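Local atomic coordinates of class I SAM-dependent methyltransferase (Silicibacter pomeroyi DSS-3, PDB entry 3CVO), a protein that probably binds S-adenosylmethionine through a Rossmann-like fold and transfers its methyl group, although its substrate is not known. Residues F132-A137 with Q161-E166; E166-P171 with F180-Q185. One frame throughout, in Å; residues are numbered along the deposited sequence.

Contact 1 of 2, residues F132-A137 with Q161-E166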
loop_
_atom_site.group_PDB
_atom_site.type_symbol
_atom_site.label_atom_id
_atom_site.label_comp_id
_atom_site.label_asym_id
_atom_site.label_seq_id
_atom_site.Cartn_x
_atom_site.Cartn_y
_atom_site.Cartn_z
ATOM N N PHE A 132 5.903 -6.837 -11.537
ATOM C CA PHE A 132 5.983 -5.875 -10.435
ATOM C C PHE A 132 7.386 -5.758 -9.898
ATOM O O PHE A 132 7.560 -5.747 -8.666
ATOM C CB PHE A 132 5.095 -6.248 -9.265
ATOM C CG PHE A 132 3.675 -6.514 -9.642
ATOM C CD1 PHE A 132 2.755 -5.485 -9.707
ATOM C CD2 PHE A 132 3.266 -7.790 -9.949
ATOM C CE1 PHE A 132 1.415 -5.726 -10.089
ATOM C CE2 PHE A 132 1.926 -8.050 -10.326
ATOM C CZ PHE A 132 1.004 -6.991 -10.383
ATOM N N ARG A 133 8.369 -5.618 -10.775
ATOM C CA ARG A 133 9.789 -5.758 -10.334
ATOM C C ARG A 133 10.172 -4.768 -9.224
ATOM O O ARG A 133 10.784 -5.123 -8.210
ATOM C CB ARG A 133 10.763 -5.652 -11.491
ATOM C CG ARG A 133 10.643 -6.840 -12.410
ATOM C CD ARG A 133 11.792 -7.024 -13.355
ATOM N NE ARG A 133 11.498 -8.172 -14.183
ATOM C CZ ARG A 133 12.322 -8.743 -15.053
ATOM N NH1 ARG A 133 13.569 -8.317 -15.242
ATOM N NH2 ARG A 133 11.867 -9.777 -15.729
ATOM N N VAL A 134 9.856 -3.499 -9.438
ATOM C CA VAL A 134 10.110 -2.496 -8.377
ATOM C C VAL A 134 9.401 -2.848 -7.068
ATOM O O VAL A 134 9.997 -2.803 -5.986
ATOM C CB VAL A 134 9.845 -1.038 -8.836
ATOM C CG1 VAL A 134 9.992 -0.067 -7.612
ATOM C CG2 VAL A 134 10.803 -0.686 -9.956
ATOM N N GLY A 135 8.167 -3.297 -7.177
ATOM C CA GLY A 135 7.359 -3.660 -6.025
ATOM C C GLY A 135 7.966 -4.817 -5.235
ATOM O O GLY A 135 7.952 -4.821 -4.022
ATOM N N CYS A 136 8.507 -5.787 -5.960
ATOM C CA CYS A 136 9.099 -6.984 -5.360
ATOM C C CYS A 136 10.398 -6.594 -4.644
ATOM O O CYS A 136 10.732 -7.100 -3.557
ATOM C CB CYS A 136 9.418 -8.025 -6.394
ATOM S SG CYS A 136 7.974 -8.760 -7.223
ATOM N N ALA A 137 11.119 -5.672 -5.247
ATOM C CA ALA A 137 12.375 -5.232 -4.658
ATOM C C ALA A 137 12.140 -4.520 -3.322
ATOM O O ALA A 137 12.822 -4.770 -2.292
ATOM C CB ALA A 137 13.188 -4.337 -5.642
ATOM N N GLN A 161 12.908 2.418 -12.459
ATOM C CA GLN A 161 13.440 1.342 -11.662
ATOM C C GLN A 161 14.401 1.933 -10.622
ATOM O O GLN A 161 14.568 1.379 -9.538
ATOM C CB GLN A 161 14.045 0.217 -12.538
ATOM C CG GLN A 161 12.878 -0.570 -13.163
ATOM C CD GLN A 161 13.260 -1.755 -14.028
ATOM O OE1 GLN A 161 14.412 -1.896 -14.448
ATOM N NE2 GLN A 161 12.261 -2.613 -14.329
ATOM N N HIS A 162 15.009 3.072 -10.917
ATOM C CA HIS A 162 16.167 3.432 -10.127
ATOM C C HIS A 162 15.803 4.034 -8.747
ATOM O O HIS A 162 16.687 4.302 -7.940
ATOM C CB HIS A 162 17.112 4.261 -10.956
ATOM C CG HIS A 162 17.798 3.461 -12.024
ATOM N ND1 HIS A 162 17.227 3.216 -13.259
ATOM C CD2 HIS A 162 18.991 2.821 -12.030
ATOM C CE1 HIS A 162 18.043 2.468 -13.981
ATOM N NE2 HIS A 162 19.121 2.219 -13.261
ATOM N N GLN A 163 14.476 4.131 -8.509
ATOM C CA GLN A 163 13.780 4.532 -7.207
ATOM C C GLN A 163 13.938 3.377 -6.144
ATOM O O GLN A 163 13.668 3.466 -4.948
ATOM C CB GLN A 163 12.271 4.801 -7.451
ATOM C CG GLN A 163 11.351 3.564 -7.375
ATOM C CD GLN A 163 9.863 3.813 -7.753
ATOM O OE1 GLN A 163 9.004 4.046 -6.883
ATOM N NE2 GLN A 163 9.568 3.751 -9.045
ATOM N N VAL A 164 14.410 2.280 -6.682
ATOM C CA VAL A 164 14.859 1.095 -5.943
ATOM C C VAL A 164 16.047 1.473 -5.024
ATOM O O VAL A 164 16.174 0.990 -3.908
ATOM C CB VAL A 164 15.302 -0.006 -7.019
ATOM C CG1 VAL A 164 15.963 -1.187 -6.417
ATOM C CG2 VAL A 164 14.071 -0.426 -7.863
ATOM N N GLU A 165 16.935 2.319 -5.522
ATOM C CA GLU A 165 18.224 2.520 -4.852
ATOM C C GLU A 165 18.031 3.272 -3.530
ATOM O O GLU A 165 18.825 3.148 -2.581
ATOM C CB GLU A 165 19.220 3.213 -5.788
ATOM C CG GLU A 165 19.499 2.362 -6.964
ATOM C CD GLU A 165 20.501 2.944 -7.945
ATOM O OE1 GLU A 165 21.231 3.869 -7.583
ATOM O OE2 GLU A 165 20.551 2.447 -9.084
ATOM N N GLU A 166 16.928 3.995 -3.449
ATOM C CA GLU A 166 16.643 4.754 -2.218
ATOM C C GLU A 166 16.627 3.811 -1.026
ATOM O O GLU A 166 17.080 4.145 0.095
ATOM C CB GLU A 166 15.306 5.480 -2.273
ATOM C CG GLU A 166 15.047 6.199 -0.960
ATOM C CD GLU A 166 13.758 6.990 -0.871
ATOM O OE1 GLU A 166 12.965 6.979 -1.841
ATOM O OE2 GLU A 166 13.557 7.618 0.214
#
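Van der Waals contacts centred on Val-134 carry this contact, and no hydrogen bond crosses it. Val-134, in the first turn of helix 133-143, supplies most of them, its side chain directed at segment 161-166. Its first torsion (chi1 174°) sets CG1 anti to the backbone N and CG2 anti to the carbonyl carbon, so CG2 faces Gln-161 and CG1 faces Gln-163, with CG2 of Val-164 near both. CG2 of Val-134 sits against the backbone at 3.7 Å from CA of Gln-161, and the two side chains cross obliquely, with CG of Gln-161 at 3.8 Å from that same CG2. The methyls of the two valines are in contact, CG2 of Val-134 lying 3.9 Å from CG2 of Val-164. CG1 of Val-134 touches the chain of Gln-163, 3.9 Å from its CG, the two side chains crossing at about a right angle. One turn further along the helix, CB of Ala-137 comes within 4.3 Å of CG1 of Val-164.

The polar ends of Arg-133 and Gln-163 find their partners outside the two segments. Gln-163 takes the crowded first rotamer (chi1 87°), with CG between the backbone N and the carbonyl carbon; its chain then runs extended, laying its methylene across Val-134 while NE2 bonds to Trp-160 O and OE1 to Gln-194. Arg-133 turns its CB toward the segment, but its guanidinium leads away to a salt bridge with Asp-154. Backbone bonds brace each side separately: Cys-136 N to Phe-132 O at 2.9 Å, Glu-165 N to His-162 O at 3.1 Å.

Arg-133, Ala-137, Gln-161 and Val-164 all lie against Phe-152, so the contact packs both segments onto strand 148-152 of the Rossmann-like sheet. With no hydrogen bond crossing between the segments, their cohesion rests on dispersion and burial.

Contact 2 of 2, residues E166-P171 with F180-Q185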
loop_
_atom_site.group_PDB
_atom_site.type_symbol
_atom_site.label_atom_id
_atom_site.label_comp_id
_atom_site.label_asym_id
_atom_site.label_seq_id
_atom_site.Cartn_x
_atom_site.Cartn_y
_atom_site.Cartn_z
ATOM N N GLU A 166 16.928 3.995 -3.449
ATOM C CA GLU A 166 16.643 4.754 -2.218
ATOM C C GLU A 166 16.627 3.811 -1.026
ATOM O O GLU A 166 17.080 4.145 0.095
ATOM C CB GLU A 166 15.306 5.480 -2.273
ATOM C CG GLU A 166 15.047 6.199 -0.960
ATOM C CD GLU A 166 13.758 6.990 -0.871
ATOM O OE1 GLU A 166 12.965 6.979 -1.841
ATOM O OE2 GLU A 166 13.557 7.618 0.214
ATOM N N PHE A 167 16.103 2.616 -1.264
ATOM C CA PHE A 167 15.944 1.625 -0.189
ATOM C C PHE A 167 16.894 0.429 -0.238
ATOM O O PHE A 167 17.174 -0.184 0.796
ATOM C CB PHE A 167 14.504 1.158 -0.126
ATOM C CG PHE A 167 13.549 2.267 0.212
ATOM C CD1 PHE A 167 13.539 2.822 1.489
ATOM C CD2 PHE A 167 12.692 2.763 -0.735
ATOM C CE1 PHE A 167 12.695 3.870 1.815
ATOM C CE2 PHE A 167 11.811 3.776 -0.427
ATOM C CZ PHE A 167 11.799 4.337 0.862
ATOM N N LEU A 168 17.375 0.088 -1.428
ATOM C CA LEU A 168 18.222 -1.091 -1.622
ATOM C C LEU A 168 19.703 -0.723 -1.637
ATOM O O LEU A 168 20.600 -1.573 -1.519
ATOM C CB LEU A 168 17.816 -1.858 -2.917
ATOM C CG LEU A 168 16.672 -2.838 -2.643
ATOM C CD1 LEU A 168 15.323 -2.124 -2.382
ATOM C CD2 LEU A 168 16.538 -3.810 -3.852
ATOM N N GLY A 169 19.916 0.573 -1.774
ATOM C CA GLY A 169 21.226 1.145 -1.966
ATOM C C GLY A 169 21.779 1.025 -3.382
ATOM O O GLY A 169 21.076 0.680 -4.294
ATOM N N ALA A 170 23.070 1.293 -3.520
ATOM C CA ALA A 170 23.755 1.279 -4.835
ATOM C C ALA A 170 23.985 -0.154 -5.291
ATOM O O ALA A 170 24.480 -0.975 -4.523
ATOM C CB ALA A 170 25.098 2.047 -4.776
ATOM N N PRO A 171 23.656 -0.477 -6.549
ATOM C CA PRO A 171 23.954 -1.849 -6.933
ATOM C C PRO A 171 25.330 -2.053 -7.483
ATOM O O PRO A 171 25.952 -1.106 -7.960
ATOM C CB PRO A 171 22.961 -2.093 -8.064
ATOM C CG PRO A 171 22.967 -0.783 -8.763
ATOM C CD PRO A 171 22.980 0.246 -7.645
ATOM N N PHE A 180 22.335 -6.229 -5.301
ATOM C CA PHE A 180 22.166 -5.372 -4.132
ATOM C C PHE A 180 22.421 -6.112 -2.829
ATOM O O PHE A 180 22.057 -7.272 -2.664
ATOM C CB PHE A 180 20.740 -4.850 -4.048
ATOM C CG PHE A 180 20.311 -3.972 -5.190
ATOM C CD1 PHE A 180 19.683 -4.516 -6.320
ATOM C CD2 PHE A 180 20.486 -2.599 -5.107
ATOM C CE1 PHE A 180 19.251 -3.682 -7.343
ATOM C CE2 PHE A 180 20.054 -1.771 -6.100
ATOM C CZ PHE A 180 19.436 -2.300 -7.221
ATOM N N GLN A 181 23.088 -5.427 -1.907
ATOM C CA GLN A 181 23.203 -5.893 -0.556
ATOM C C GLN A 181 22.138 -5.144 0.270
ATOM O O GLN A 181 22.307 -3.987 0.596
ATOM C CB GLN A 181 24.602 -5.614 -0.008
ATOM C CG GLN A 181 24.903 -6.516 1.173
ATOM C CD GLN A 181 24.742 -8.001 0.824
ATOM O OE1 GLN A 181 25.058 -8.428 -0.303
ATOM N NE2 GLN A 181 24.223 -8.792 1.780
ATOM N N VAL A 182 21.058 -5.833 0.586
ATOM C CA VAL A 182 19.863 -5.216 1.186
ATOM C C VAL A 182 19.799 -5.428 2.679
ATOM O O VAL A 182 19.960 -6.538 3.188
ATOM C CB VAL A 182 18.558 -5.751 0.506
ATOM C CG1 VAL A 182 17.315 -4.920 0.955
ATOM C CG2 VAL A 182 18.691 -5.701 -0.979
ATOM N N GLU A 183 19.552 -4.341 3.391
ATOM C CA GLU A 183 19.454 -4.377 4.829
ATOM C C GLU A 183 18.044 -4.020 5.225
ATOM O O GLU A 183 17.350 -3.285 4.498
ATOM C CB GLU A 183 20.372 -3.343 5.434
ATOM C CG GLU A 183 21.761 -3.333 4.874
ATOM C CD GLU A 183 22.772 -3.789 5.864
ATOM O OE1 GLU A 183 22.423 -3.850 7.059
ATOM O OE2 GLU A 183 23.916 -4.081 5.460
ATOM N N PRO A 184 17.594 -4.501 6.384
ATOM C CA PRO A 184 16.158 -4.234 6.655
ATOM C C PRO A 184 15.868 -2.739 6.797
ATOM O O PRO A 184 16.651 -2.038 7.424
ATOM C CB PRO A 184 15.916 -4.982 7.959
ATOM C CG PRO A 184 16.937 -6.113 7.906
ATOM C CD PRO A 184 18.173 -5.469 7.331
ATOM N N GLN A 185 14.772 -2.300 6.156
ATOM C CA GLN A 185 14.336 -0.878 6.101
ATOM C C GLN A 185 12.943 -0.679 6.728
ATOM O O GLN A 185 12.021 -1.430 6.407
ATOM C CB GLN A 185 14.219 -0.420 4.641
ATOM C CG GLN A 185 15.499 -0.505 3.850
ATOM C CD GLN A 185 16.469 0.494 4.372
ATOM O OE1 GLN A 185 16.057 1.601 4.714
ATOM N NE2 GLN A 185 17.755 0.122 4.475
HETATM O O HOH W 1 19.068 -1.659 2.238
HETATM O O HOH W 2 23.052 -2.393 -2.354
#
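Phe-180 is clamped on both faces, and that clamp is the tight half of the contact. CD2 of Leu-168 stands 4.1 Å from the centroid of the Phe-180 ring and 16° off its normal; over the opposite face CB of Pro-171 is 3.8 Å from the centroid and 21° off. Both are CH-pi contacts displaced toward the rim of the ring. In the ring plane, O of Gly-169 meets the edge at 3.2 Å from CE2 of Phe-180, a carbonyl beside the partly positive aromatic hydrogens. The leucine chain crosses the phenylalanine at about a right angle, whereas the proline lies alongside it. Leu-168 also packs beside Val-182, the two side chains pointing the same way with CG of Leu-168 at 3.9 Å from CG2 of Val-182. The ring of Tyr-155 meets Phe-180 edge-to-face.

No direct hydrogen bond joins the segments; two waters bridge their backbones on the other side. Water 1 links the helix end to the chain beyond the strand, donating to O of Phe-167 at 2.8 Å and accepting from N of Glu-183 at 3.0 Å, with a weak bond from NE2 of Gln-185. Water 2 accepts from N of Gln-181 at 3.1 Å and lies 2.7 Å from O of Leu-168, with Ala-170 O a further acceptor. Gln-185, bent at chi2, rests its CG against Phe-167 O. Gln-181 and Glu-183 meanwhile send their side-chain ends away from the helix.

The end-to-end directions of 167-171 and 180-185 are 168° apart, so they run nearly antiparallel, and Gly-169 ends the helix with positive phi. Strand 177-182 is inserted antiparallel between 148-152 and 172-174, giving the 3-2-1-4-5-7-6 strand order of class I methyltransferases.

In the fold
From the N terminus, the chain first builds the parallel strands up to 125-128 and enters helix 133-143. Contact 1 closes a loop that takes in the rest of this helix, strand 148-152 and the connection to residue 161. Contact 2 follows in series, closing the short hairpin loop of strands 172-174 and 177-182; neither contact encloses or crosses the other. They share Glu-166, and helix 165-168 serves both. Their centres lie 10 Å apart and they touch directly: Val-164 CG1 packs 3.7 Å from Phe-180 CZ, and Leu-168 CD1 lies 3.6 Å from Ala-137 O. Helix 133-143, helix 165-168 and the antiparallel strand 177-182 are thus tied together.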